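Local coordinates for protein multicopper oxidase (PDB 6VOW) that probably oxidises phenolic, lignin-related substrates as a laccase-like enzyme, passing electrons through bound copper ions to reduce dioxygen to water, at residues D318-F329 with H375-A384; E240-G248 with P253-W261. All blocks are in the same frame, centred on the assembly; numbering follows the deposited sequence.

Interaction 1: residues D318-F329 with H375-A384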
loop_
_atom_site.group_PDB
_atom_site.type_symbol
_atom_site.label_atom_id
_atom_site.label_comp_id
_atom_site.label_asym_id
_atom_site.label_seq_id
_atom_site.Cartn_x
_atom_site.Cartn_y
_atom_site.Cartn_z
ATOM N N ASP A 318 -3.670 17.074 -17.601
ATOM C CA ASP A 318 -3.863 18.408 -18.204
ATOM C C ASP A 318 -5.289 18.857 -17.724
ATOM O O ASP A 318 -6.307 18.446 -18.300
ATOM C CB ASP A 318 -3.724 18.312 -19.791
ATOM C CG ASP A 318 -4.344 19.514 -20.531
ATOM O OD1 ASP A 318 -4.921 20.393 -19.858
ATOM O OD2 ASP A 318 -4.253 19.597 -21.801
ATOM N N LEU A 319 -5.331 19.678 -16.676
ATOM C CA LEU A 319 -6.602 20.114 -16.070
ATOM C C LEU A 319 -7.531 20.825 -17.022
ATOM O O LEU A 319 -8.735 20.613 -16.952
ATOM C CB LEU A 319 -6.387 20.973 -14.819
ATOM C CG LEU A 319 -5.600 20.288 -13.689
ATOM C CD1 LEU A 319 -5.915 20.940 -12.345
ATOM C CD2 LEU A 319 -5.869 18.786 -13.615
ATOM N N SER A 320 -6.993 21.659 -17.914
ATOM C CA SER A 320 -7.836 22.417 -18.818
ATOM C C SER A 320 -8.610 21.477 -19.762
ATOM O O SER A 320 -9.717 21.823 -20.197
ATOM C CB SER A 320 -7.001 23.442 -19.594
ATOM O OG SER A 320 -5.759 22.883 -20.024
ATOM N N ILE A 321 -8.074 20.296 -20.080
ATOM C CA ILE A 321 -8.825 19.382 -20.963
ATOM C C ILE A 321 -9.640 18.281 -20.204
ATOM O O ILE A 321 -10.485 17.566 -20.794
ATOM C CB ILE A 321 -7.924 18.877 -22.122
ATOM C CG1 ILE A 321 -8.590 19.216 -23.465
ATOM C CG2 ILE A 321 -7.515 17.405 -21.974
ATOM C CD1 ILE A 321 -10.012 18.700 -23.671
ATOM N N ALA A 322 -9.444 18.188 -18.889
ATOM C CA ALA A 322 -10.087 17.108 -18.129
ATOM C C ALA A 322 -11.613 17.260 -17.936
ATOM O O ALA A 322 -12.193 18.336 -17.982
ATOM C CB ALA A 322 -9.384 16.871 -16.802
ATOM N N GLU A 323 -12.250 16.121 -17.768
ATOM C CA GLU A 323 -13.701 15.982 -17.610
ATOM C C GLU A 323 -13.913 15.435 -16.203
ATOM O O GLU A 323 -13.141 14.549 -15.773
ATOM C CB GLU A 323 -14.154 14.937 -18.616
ATOM C CG GLU A 323 -15.642 14.670 -18.842
ATOM C CD GLU A 323 -15.910 13.906 -20.159
ATOM O OE1 GLU A 323 -16.997 13.278 -20.275
ATOM O OE2 GLU A 323 -15.042 13.915 -21.082
ATOM N N THR A 324 -14.937 15.926 -15.488
ATOM C CA THR A 324 -15.121 15.424 -14.130
ATOM C C THR A 324 -16.084 14.230 -13.984
ATOM O O THR A 324 -17.097 14.118 -14.679
ATOM C CB THR A 324 -15.438 16.540 -13.117
ATOM O OG1 THR A 324 -14.397 17.532 -13.153
ATOM C CG2 THR A 324 -15.524 15.951 -11.676
ATOM N N LEU A 325 -15.704 13.306 -13.106
ATOM C CA LEU A 325 -16.609 12.286 -12.610
ATOM C C LEU A 325 -16.672 12.396 -11.121
ATOM O O LEU A 325 -15.663 12.526 -10.427
ATOM C CB LEU A 325 -16.184 10.873 -12.971
ATOM C CG LEU A 325 -16.353 10.503 -14.452
ATOM C CD1 LEU A 325 -15.379 11.282 -15.335
ATOM C CD2 LEU A 325 -16.168 8.992 -14.635
ATOM N N SER A 326 -17.896 12.323 -10.624
ATOM C CA SER A 326 -18.083 12.454 -9.228
ATOM C C SER A 326 -18.440 11.120 -8.694
ATOM O O SER A 326 -19.216 10.366 -9.307
ATOM C CB SER A 326 -19.143 13.457 -8.910
ATOM O OG SER A 326 -18.747 14.001 -7.661
ATOM N N PHE A 327 -17.844 10.819 -7.558
ATOM C CA PHE A 327 -18.032 9.549 -6.905
ATOM C C PHE A 327 -18.466 9.833 -5.463
ATOM O O PHE A 327 -17.833 10.666 -4.758
ATOM C CB PHE A 327 -16.728 8.732 -6.985
ATOM C CG PHE A 327 -16.376 8.276 -8.385
ATOM C CD1 PHE A 327 -15.400 8.924 -9.125
ATOM C CD2 PHE A 327 -17.020 7.196 -8.953
ATOM C CE1 PHE A 327 -15.073 8.486 -10.409
ATOM C CE2 PHE A 327 -16.730 6.776 -10.232
ATOM C CZ PHE A 327 -15.757 7.402 -10.965
ATOM N N ARG A 328 -19.559 9.177 -5.044
ATOM C CA ARG A 328 -20.087 9.297 -3.660
ATOM C C ARG A 328 -19.854 8.046 -2.812
ATOM O O ARG A 328 -20.333 6.979 -3.149
ATOM C CB ARG A 328 -21.589 9.621 -3.682
ATOM C CG ARG A 328 -21.948 10.939 -4.386
ATOM C CD ARG A 328 -23.450 11.126 -4.475
ATOM N NE ARG A 328 -24.151 9.931 -4.974
ATOM C CZ ARG A 328 -24.156 9.503 -6.244
ATOM N NH1 ARG A 328 -23.506 10.145 -7.220
ATOM N NH2 ARG A 328 -24.841 8.410 -6.546
ATOM N N PHE A 329 -19.152 8.205 -1.682
ATOM C CA PHE A 329 -18.878 7.100 -0.733
ATOM C C PHE A 329 -19.653 7.454 0.575
ATOM O O PHE A 329 -19.356 8.497 1.123
ATOM C CB PHE A 329 -17.300 6.959 -0.413
ATOM C CG PHE A 329 -16.369 7.025 -1.627
ATOM C CD1 PHE A 329 -15.807 5.855 -2.170
ATOM C CD2 PHE A 329 -16.012 8.247 -2.217
ATOM C CE1 PHE A 329 -14.975 5.885 -3.306
ATOM C CE2 PHE A 329 -15.172 8.292 -3.355
ATOM C CZ PHE A 329 -14.646 7.106 -3.887
ATOM N N HIS A 375 -8.283 12.412 -20.242
ATOM C CA HIS A 375 -7.893 13.126 -19.030
ATOM C C HIS A 375 -9.193 13.397 -18.230
ATOM O O HIS A 375 -10.158 13.943 -18.762
ATOM C CB HIS A 375 -7.144 14.394 -19.406
ATOM C CG HIS A 375 -5.775 14.152 -20.010
ATOM N ND1 HIS A 375 -5.581 13.475 -21.193
ATOM C CD2 HIS A 375 -4.543 14.536 -19.600
ATOM C CE1 HIS A 375 -4.287 13.408 -21.467
ATOM N NE2 HIS A 375 -3.638 14.060 -20.514
ATOM N N TYR A 376 -9.200 12.950 -16.978
ATOM C CA TYR A 376 -10.365 12.993 -16.126
ATOM C C TYR A 376 -9.982 13.546 -14.787
ATOM O O TYR A 376 -8.822 13.425 -14.352
ATOM C CB TYR A 376 -10.964 11.596 -15.966
ATOM C CG TYR A 376 -11.422 10.984 -17.246
ATOM C CD1 TYR A 376 -10.593 10.157 -17.952
ATOM C CD2 TYR A 376 -12.692 11.222 -17.754
ATOM C CE1 TYR A 376 -10.984 9.600 -19.150
ATOM C CE2 TYR A 376 -13.104 10.638 -18.948
ATOM C CZ TYR A 376 -12.218 9.853 -19.645
ATOM O OH TYR A 376 -12.536 9.266 -20.807
ATOM N N ILE A 377 -10.959 14.194 -14.155
ATOM C CA ILE A 377 -10.876 14.624 -12.758
ATOM C C ILE A 377 -11.899 13.756 -12.086
ATOM O O ILE A 377 -13.012 13.656 -12.600
ATOM C CB ILE A 377 -11.392 16.067 -12.477
ATOM C CG1 ILE A 377 -10.893 17.112 -13.476
ATOM C CG2 ILE A 377 -11.110 16.476 -11.031
ATOM C CD1 ILE A 377 -9.493 17.561 -13.236
ATOM N N PHE A 378 -11.525 13.153 -10.955
ATOM C CA PHE A 378 -12.398 12.438 -10.044
ATOM C C PHE A 378 -12.569 13.322 -8.814
ATOM O O PHE A 378 -11.579 13.655 -8.135
ATOM C CB PHE A 378 -11.771 11.113 -9.616
ATOM C CG PHE A 378 -11.820 10.037 -10.659
ATOM C CD1 PHE A 378 -11.969 10.294 -12.033
ATOM C CD2 PHE A 378 -11.707 8.730 -10.258
ATOM C CE1 PHE A 378 -11.998 9.245 -12.959
ATOM C CE2 PHE A 378 -11.730 7.701 -11.162
ATOM C CZ PHE A 378 -11.888 7.946 -12.513
ATOM N N GLU A 379 -13.816 13.734 -8.574
ATOM C CA GLU A 379 -14.206 14.329 -7.332
ATOM C C GLU A 379 -14.540 13.189 -6.405
ATOM O O GLU A 379 -15.434 12.382 -6.681
ATOM C CB GLU A 379 -15.424 15.233 -7.472
ATOM C CG GLU A 379 -15.603 16.122 -6.223
ATOM C CD GLU A 379 -16.890 16.950 -6.215
ATOM O OE1 GLU A 379 -17.984 16.336 -6.050
ATOM O OE2 GLU A 379 -16.813 18.213 -6.335
ATOM N N LEU A 380 -13.833 13.111 -5.305
ATOM C CA LEU A 380 -14.025 12.038 -4.334
ATOM C C LEU A 380 -14.759 12.640 -3.155
ATOM O O LEU A 380 -14.177 13.452 -2.491
ATOM C CB LEU A 380 -12.655 11.515 -3.883
ATOM C CG LEU A 380 -11.717 11.035 -4.986
ATOM C CD1 LEU A 380 -10.494 10.457 -4.350
ATOM C CD2 LEU A 380 -12.363 9.944 -5.772
ATOM N N ARG A 381 -16.043 12.287 -2.954
ATOM C CA ARG A 381 -16.924 12.823 -1.867
ATOM C C ARG A 381 -17.158 11.737 -0.790
ATOM O O ARG A 381 -17.814 10.734 -1.047
ATOM C CB ARG A 381 -18.324 13.284 -2.396
ATOM C CG ARG A 381 -18.245 14.255 -3.569
ATOM C CD ARG A 381 -19.578 14.394 -4.279
ATOM N NE ARG A 381 -20.554 14.960 -3.358
ATOM C CZ ARG A 381 -21.860 14.809 -3.446
ATOM N NH1 ARG A 381 -22.416 14.120 -4.445
ATOM N NH2 ARG A 381 -22.625 15.361 -2.521
ATOM N N ASN A 382 -16.620 11.927 0.411
ATOM C CA ASN A 382 -16.892 10.995 1.534
ATOM C C ASN A 382 -18.122 11.586 2.209
ATOM O O ASN A 382 -18.047 12.634 2.896
ATOM C CB ASN A 382 -15.700 10.960 2.469
ATOM C CG ASN A 382 -15.735 9.827 3.514
ATOM O OD1 ASN A 382 -16.667 9.050 3.607
ATOM N ND2 ASN A 382 -14.677 9.756 4.327
ATOM N N LEU A 383 -19.266 10.936 1.982
ATOM C CA LEU A 383 -20.512 11.289 2.656
ATOM C C LEU A 383 -20.673 10.490 3.949
ATOM O O LEU A 383 -21.722 9.876 4.190
ATOM C CB LEU A 383 -21.696 11.055 1.731
ATOM C CG LEU A 383 -21.581 11.622 0.315
ATOM C CD1 LEU A 383 -22.888 11.330 -0.419
ATOM C CD2 LEU A 383 -21.256 13.106 0.304
ATOM N N ALA A 384 -19.633 10.513 4.788
ATOM C CA ALA A 384 -19.673 9.860 6.098
ATOM C C ALA A 384 -18.630 10.417 7.065
ATOM O O ALA A 384 -17.755 11.233 6.702
ATOM C CB ALA A 384 -19.545 8.353 5.981
#

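Interaction 2: residues E240-G248 with P253-W261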
loop_
_atom_site.group_PDB
_atom_site.type_symbol
_atom_site.label_atom_id
_atom_site.label_comp_id
_atom_site.label_asym_id
_atom_site.label_seq_id
_atom_site.Cartn_x
_atom_site.Cartn_y
_atom_site.Cartn_z
ATOM N N GLU A 240 15.297 14.720 12.727
ATOM C CA GLU A 240 14.999 15.505 11.500
ATOM C C GLU A 240 14.565 14.508 10.501
ATOM O O GLU A 240 15.374 13.664 10.130
ATOM C CB GLU A 240 16.244 16.101 10.856
ATOM C CG GLU A 240 16.683 17.443 11.331
ATOM C CD GLU A 240 17.750 17.914 10.398
ATOM O OE1 GLU A 240 18.854 17.306 10.473
ATOM O OE2 GLU A 240 17.437 18.813 9.557
ATOM N N ALA A 241 13.344 14.609 10.018
ATOM C CA ALA A 241 12.822 13.622 9.083
ATOM C C ALA A 241 12.129 14.343 7.939
ATOM O O ALA A 241 11.440 15.341 8.141
ATOM C CB ALA A 241 11.904 12.621 9.806
ATOM N N ARG A 242 12.413 13.894 6.729
ATOM C CA ARG A 242 11.868 14.521 5.531
ATOM C C ARG A 242 11.186 13.513 4.663
ATOM O O ARG A 242 11.665 12.463 4.433
ATOM C CB ARG A 242 12.990 15.181 4.743
ATOM C CG ARG A 242 13.484 16.402 5.451
ATOM C CD ARG A 242 14.726 16.944 4.807
ATOM N NE ARG A 242 14.821 18.365 5.067
ATOM C CZ ARG A 242 14.657 19.352 4.162
ATOM N NH1 ARG A 242 14.387 19.105 2.864
ATOM N NH2 ARG A 242 14.764 20.629 4.559
ATOM N N LEU A 243 10.021 13.855 4.185
ATOM C CA LEU A 243 9.325 13.054 3.275
ATOM C C LEU A 243 9.953 13.263 1.899
ATOM O O LEU A 243 10.181 14.375 1.508
ATOM C CB LEU A 243 7.880 13.455 3.307
ATOM C CG LEU A 243 7.207 13.117 4.651
ATOM C CD1 LEU A 243 5.808 13.714 4.667
ATOM C CD2 LEU A 243 7.128 11.620 4.836
ATOM N N TYR A 244 10.249 12.170 1.215
ATOM C CA TYR A 244 10.777 12.236 -0.163
ATOM C C TYR A 244 9.886 11.638 -1.199
ATOM O O TYR A 244 10.052 11.914 -2.424
ATOM C CB TYR A 244 12.090 11.524 -0.251
ATOM C CG TYR A 244 13.285 12.393 0.047
ATOM C CD1 TYR A 244 13.420 12.999 1.276
ATOM C CD2 TYR A 244 14.214 12.662 -0.913
ATOM C CE1 TYR A 244 14.514 13.811 1.567
ATOM C CE2 TYR A 244 15.301 13.458 -0.672
ATOM C CZ TYR A 244 15.461 14.006 0.565
ATOM O OH TYR A 244 16.530 14.755 0.750
ATOM N N ALA A 245 9.000 10.762 -0.759
ATOM C CA ALA A 245 8.022 10.168 -1.653
ATOM C C ALA A 245 6.848 9.596 -0.924
ATOM O O ALA A 245 6.992 9.054 0.179
ATOM C CB ALA A 245 8.650 9.038 -2.430
ATOM N N LEU A 246 5.718 9.621 -1.615
ATOM C CA LEU A 246 4.424 9.094 -1.082
ATOM C C LEU A 246 3.768 8.151 -2.074
ATOM O O LEU A 246 3.503 8.531 -3.283
ATOM C CB LEU A 246 3.477 10.219 -0.779
ATOM C CG LEU A 246 3.997 11.482 -0.153
ATOM C CD1 LEU A 246 2.894 12.580 -0.173
ATOM C CD2 LEU A 246 4.527 11.184 1.238
ATOM N N ASP A 247 3.550 6.919 -1.590
ATOM C CA ASP A 247 2.823 5.903 -2.331
ATOM C C ASP A 247 3.569 5.675 -3.661
ATOM O O ASP A 247 2.998 5.665 -4.735
ATOM C CB ASP A 247 1.372 6.363 -2.500
ATOM C CG ASP A 247 0.748 6.828 -1.147
ATOM O OD1 ASP A 247 0.825 6.097 -0.174
ATOM O OD2 ASP A 247 0.264 7.967 -1.044
ATOM N N GLY A 248 4.873 5.497 -3.523
ATOM C CA GLY A 248 5.807 5.192 -4.654
ATOM C C GLY A 248 6.077 6.314 -5.656
ATOM O O GLY A 248 6.519 6.052 -6.783
ATOM N N PRO A 253 11.010 17.241 -1.470
ATOM C CA PRO A 253 11.165 16.897 -0.082
ATOM C C PRO A 253 10.691 17.992 0.868
ATOM O O PRO A 253 10.916 19.147 0.583
ATOM C CB PRO A 253 12.662 16.612 0.066
ATOM C CG PRO A 253 13.120 16.362 -1.282
ATOM C CD PRO A 253 12.260 17.097 -2.218
ATOM N N ARG A 254 10.116 17.570 1.997
ATOM C CA ARG A 254 9.341 18.386 2.974
ATOM C C ARG A 254 9.596 17.721 4.321
ATOM O O ARG A 254 9.619 16.438 4.375
ATOM C CB ARG A 254 7.872 18.142 2.652
ATOM C CG ARG A 254 6.930 19.261 2.827
ATOM C CD ARG A 254 5.559 18.895 2.196
ATOM N NE ARG A 254 4.800 17.695 2.659
ATOM C CZ ARG A 254 3.944 17.006 1.864
ATOM N NH1 ARG A 254 3.755 17.319 0.569
ATOM N NH2 ARG A 254 3.258 15.978 2.327
ATOM N N PRO A 255 9.766 18.515 5.411
ATOM C CA PRO A 255 9.853 17.877 6.751
ATOM C C PRO A 255 8.628 17.057 7.035
ATOM O O PRO A 255 7.527 17.405 6.574
ATOM C CB PRO A 255 9.906 19.076 7.755
ATOM C CG PRO A 255 10.434 20.223 6.923
ATOM C CD PRO A 255 9.938 19.988 5.490
ATOM N N LEU A 256 8.826 15.972 7.770
ATOM C CA LEU A 256 7.750 15.206 8.326
ATOM C C LEU A 256 6.774 16.147 9.020
ATOM O O LEU A 256 5.609 16.154 8.685
ATOM C CB LEU A 256 8.244 14.196 9.326
ATOM C CG LEU A 256 7.124 13.358 9.902
ATOM C CD1 LEU A 256 6.304 12.529 8.916
ATOM C CD2 LEU A 256 7.812 12.422 10.838
ATOM N N GLY A 257 7.279 16.977 9.922
ATOM C CA GLY A 257 6.446 17.699 10.863
ATOM C C GLY A 257 5.860 16.720 11.893
ATOM O O GLY A 257 6.461 15.675 12.250
ATOM N N LYS A 258 4.653 17.062 12.335
ATOM C CA LYS A 258 4.002 16.492 13.525
ATOM C C LYS A 258 3.607 15.059 13.290
ATOM O O LYS A 258 3.875 14.195 14.120
ATOM C CB LYS A 258 2.748 17.321 13.898
ATOM C CG LYS A 258 1.903 16.841 15.114
ATOM C CD LYS A 258 2.690 16.372 16.340
ATOM C CE LYS A 258 3.656 17.422 16.898
ATOM N NZ LYS A 258 3.131 18.178 18.074
ATOM N N GLU A 259 2.955 14.794 12.166
ATOM C CA GLU A 259 2.557 13.426 11.940
ATOM C C GLU A 259 2.297 13.167 10.497
ATOM O O GLU A 259 2.093 14.083 9.708
ATOM C CB GLU A 259 1.359 13.015 12.839
ATOM C CG GLU A 259 0.195 13.986 12.802
ATOM C CD GLU A 259 -0.959 13.537 13.690
ATOM O OE1 GLU A 259 -0.766 12.751 14.662
ATOM O OE2 GLU A 259 -2.071 13.994 13.376
ATOM N N TYR A 260 2.413 11.932 10.100
ATOM C CA TYR A 260 1.944 11.604 8.762
ATOM C C TYR A 260 0.927 10.466 8.906
ATOM O O TYR A 260 1.222 9.476 9.548
ATOM C CB TYR A 260 3.116 11.231 7.869
ATOM C CG TYR A 260 2.653 10.984 6.474
ATOM C CD1 TYR A 260 2.181 9.726 6.093
ATOM C CD2 TYR A 260 2.673 12.002 5.517
ATOM C CE1 TYR A 260 1.753 9.488 4.803
ATOM C CE2 TYR A 260 2.260 11.753 4.259
ATOM C CZ TYR A 260 1.813 10.466 3.903
ATOM O OH TYR A 260 1.333 10.228 2.627
ATOM N N TRP A 261 -0.235 10.612 8.311
ATOM C CA TRP A 261 -1.300 9.591 8.411
ATOM C C TRP A 261 -1.117 8.575 7.313
ATOM O O TRP A 261 -1.464 8.823 6.132
ATOM C CB TRP A 261 -2.696 10.225 8.290
ATOM C CG TRP A 261 -3.108 11.026 9.512
ATOM C CD1 TRP A 261 -2.342 11.900 10.202
ATOM C CD2 TRP A 261 -4.375 11.019 10.166
ATOM N NE1 TRP A 261 -3.032 12.451 11.217
ATOM C CE2 TRP A 261 -4.288 11.919 11.240
ATOM C CE3 TRP A 261 -5.557 10.318 9.969
ATOM C CZ2 TRP A 261 -5.357 12.174 12.097
ATOM C CZ3 TRP A 261 -6.621 10.549 10.817
ATOM C CH2 TRP A 261 -6.518 11.472 11.871
HETATM O O HOH W 1 1.638 7.702 1.759
#

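Interaction 1: residues D318-F329 with H375-A384
E323 to F329 pairs in parallel with Y376 to N382, and an unbroken ladder of eight backbone hydrogen bonds, from E323 N to H375 O (3.2 Å) up to L383 N to F329 O (2.6 Å), sews the strands together. One face of the ribbon is largely apolar. There F327 brings its ring corner CE1 over one face of the F378 ring, offset toward the rim and 3.4 Å from F378 CD2, with the ring planes inclined at 52°. With CG lying anti to the carbonyl carbon (chi1 -76°), F378 holds that face up to its neighbour; an alanine here would probably open a gap beneath F327 and leave its ring freer to turn. L325 CD1 touches Y376 CD2 at 3.6 Å. The other face is more polar: S326 OG donates a weak bond to E379 OE1, while T324 OG1 rests against I377 CB at 3.4 Å. I377 CD1 reaches A322 CB at 3.6 Å. Strand 323-329 forms one border of a five-stranded sheet of the cupredoxin-like domain, with 422-428 on the far side of 375-382; across the sandwich, strand 368-370 packs on L325, Y376 and F378, and F437 meets F327 edge-to-face.

Interaction 2: residues E240-G248 with P253-W261
P253 fits over the ring of Y244 like a lid: its CG stands 3.7 Å from the centroid of that ring, only 13° off the normal, a CH-pi contact near the centre of the face, while P253 CB comes down 3.7 Å from Y244 CE1. At the edge of the same ring lies R242 O, near its plane. The side chain of R242 crosses the proline at a slant, the edge of its guanidinium turned to P253 CB, and W305 takes that guanidinium in a cation-pi contact. These pieces belong to the beta hairpin of strands 240-246 and 249-255, whose antiparallel pairing includes the hydrogen-bonded pair L243 and R254; L243 N reaches R254 O at 2.6 Å, and R254 N returns the bond to L243 O. Just beyond, L256 N points at A241 O (2.7 Å, 173° at the hydrogen) as the chain leaves the hairpin. The other side of the hairpin is built of branched bumps. L243 wedges between several neighbours: CD2 approaches L256 CD1, CD1 presses on Y260 CD2 at 3.7 Å, and the bent chain of R254 brings NH2 near that same methyl. Y260 swings its ring into the hollow flanked by L243 and L246, its CG anti to the backbone N (chi1 -176°), and L246 CD2 lies 3.6 Å from Y260 OH. Past the leucine, one water bridges the phenol to the turn, bonded to Y260 OH at 2.7 Å and donating to D247 OD1, a carboxylate gripped also by R267 N and T412 OG1.

How the interactions relate
The two contacts illustrate how a multicopper oxidase builds different edges from the same beta-sandwich material. Interaction 2 joins a local hairpin to the turn after it and to the start of strand 260-262, which belongs to another sheet, whereas interaction 1 joins strands 46 residues apart in sequence, and it opens only after interaction 2 has closed. Their centres are 26 Å apart and their nearest atoms about 10 Å, so they do not touch. Each nevertheless approaches the copper centres at one end. The side chain of N382 is about 7 Å from a bound copper ion and touches H388, a ligand of the copper site completed by C439 and H444; that of D247 lies about 10 Å from the Cu-O-Cu linkage.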